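Side-chain contact in 5'-deoxynucleotidase (Pyrococcus horikoshii, PDB 2CQZ), which probably hydrolyses 2'-deoxyribonucleoside 5'-phosphates to the deoxyribonucleoside and free phosphate as a metal-dependent homodimeric enzyme of the HD-domain family: residues E31-A34 with D35-G39. Numbering follows the deposited sequence.
Sequences ESIA and DHSFG. With NI (nickel (II) ion), chain G.
A capping box between S32 and D35 starts helix 33-53, the helix that delivers H36 to the nickel site of this HD domain. Two reciprocal bonds define it: S32 N donates to D35 OD2 at 2.9 Å, nearly straight at 171°, on the anti side and somewhat out of the carboxylate plane, and D35 N returns a bond to S32 OG at 3.1 Å. With chi1 at 66°, S32 OG sits between its own backbone N and carbonyl carbon, the rotation that turns it to D35 N. The other carboxylate oxygen, D35 OD1, bonds S32 OG of the second subunit, and the reverse pair exists too, so the box lies at the interface with that subunit. Replacing D35 by alanine is likely to leave S32 N without its acceptor and to cost S32 OG of the second subunit its bond to OD1. One residue on, H36 N bonds S32 O at 3.2 Å. The E31 carboxylate, held by R19 and W22 of its own chain and K15 of the second subunit, has OE1 3.7 Å from H36 CB, its plane 76° from the imidazole. D130 takes H36 ND1, a second-shell bond that should orient the ring; H70, D71 and D127 complete the metal site, where H36 NE2 binds nickel at 2.3 Å.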
# COMPACT_ATOMS: atom_id res chain seq x y z
N GLU A 31 -6.13 -3.08 -9.36
CA GLU A 31 -6.50 -4.46 -9.24
C GLU A 31 -5.35 -5.28 -9.80
O GLU A 31 -4.48 -4.76 -10.51
CB GLU A 31 -7.77 -4.71 -10.07
CG GLU A 31 -7.73 -4.05 -11.45
CD GLU A 31 -8.74 -4.66 -12.45
OE1 GLU A 31 -9.54 -5.55 -12.05
OE2 GLU A 31 -8.71 -4.24 -13.63
N SER A 32 -5.33 -6.57 -9.47
CA SER A 32 -4.30 -7.43 -10.01
C SER A 32 -4.90 -8.07 -11.25
O SER A 32 -6.11 -7.93 -11.52
CB SER A 32 -3.89 -8.51 -9.00
OG SER A 32 -4.96 -9.42 -8.75
N ILE A 33 -4.08 -8.78 -12.02
CA ILE A 33 -4.59 -9.45 -13.20
C ILE A 33 -5.59 -10.52 -12.75
O ILE A 33 -6.60 -10.73 -13.42
CB ILE A 33 -3.45 -10.09 -14.04
CG1 ILE A 33 -2.44 -9.02 -14.45
CG2 ILE A 33 -4.04 -10.75 -15.27
CD1 ILE A 33 -1.26 -9.55 -15.21
N ALA A 34 -5.32 -11.17 -11.62
CA ALA A 34 -6.24 -12.20 -11.09
C ALA A 34 -7.59 -11.58 -10.70
O ALA A 34 -8.62 -12.21 -10.92
CB ALA A 34 -5.62 -12.90 -9.90
N ASP A 35 -7.59 -10.38 -10.11
CA ASP A 35 -8.84 -9.71 -9.75
C ASP A 35 -9.67 -9.57 -11.02
O ASP A 35 -10.85 -9.92 -11.06
CB ASP A 35 -8.59 -8.29 -9.22
CG ASP A 35 -8.16 -8.26 -7.78
OD1 ASP A 35 -8.73 -9.02 -6.98
OD2 ASP A 35 -7.26 -7.45 -7.45
N HIS A 36 -9.02 -9.05 -12.05
CA HIS A 36 -9.64 -8.85 -13.35
C HIS A 36 -10.21 -10.15 -13.89
O HIS A 36 -11.38 -10.21 -14.27
CB HIS A 36 -8.59 -8.27 -14.31
CG HIS A 36 -9.04 -8.23 -15.74
ND1 HIS A 36 -10.21 -7.62 -16.13
CD2 HIS A 36 -8.49 -8.76 -16.86
CE1 HIS A 36 -10.37 -7.78 -17.43
NE2 HIS A 36 -9.34 -8.47 -17.90
N SER A 37 -9.39 -11.20 -13.92
CA SER A 37 -9.83 -12.49 -14.44
C SER A 37 -11.03 -13.02 -13.69
O SER A 37 -11.93 -13.62 -14.29
CB SER A 37 -8.68 -13.52 -14.39
OG SER A 37 -7.62 -13.16 -15.27
N PHE A 38 -11.07 -12.81 -12.38
CA PHE A 38 -12.23 -13.29 -11.66
C PHE A 38 -13.48 -12.58 -12.15
O PHE A 38 -14.52 -13.19 -12.38
CB PHE A 38 -12.02 -13.01 -10.17
CG PHE A 38 -13.30 -13.28 -9.43
CD1 PHE A 38 -14.05 -12.22 -8.94
CD2 PHE A 38 -13.75 -14.58 -9.29
CE1 PHE A 38 -15.26 -12.46 -8.32
CE2 PHE A 38 -14.97 -14.82 -8.66
CZ PHE A 38 -15.73 -13.76 -8.18
N GLY A 39 -13.38 -11.27 -12.34
CA GLY A 39 -14.51 -10.52 -12.85
C GLY A 39 -14.95 -11.02 -14.21
O GLY A 39 -16.14 -11.27 -14.44
NI NI G . -8.54 -9.44 -19.77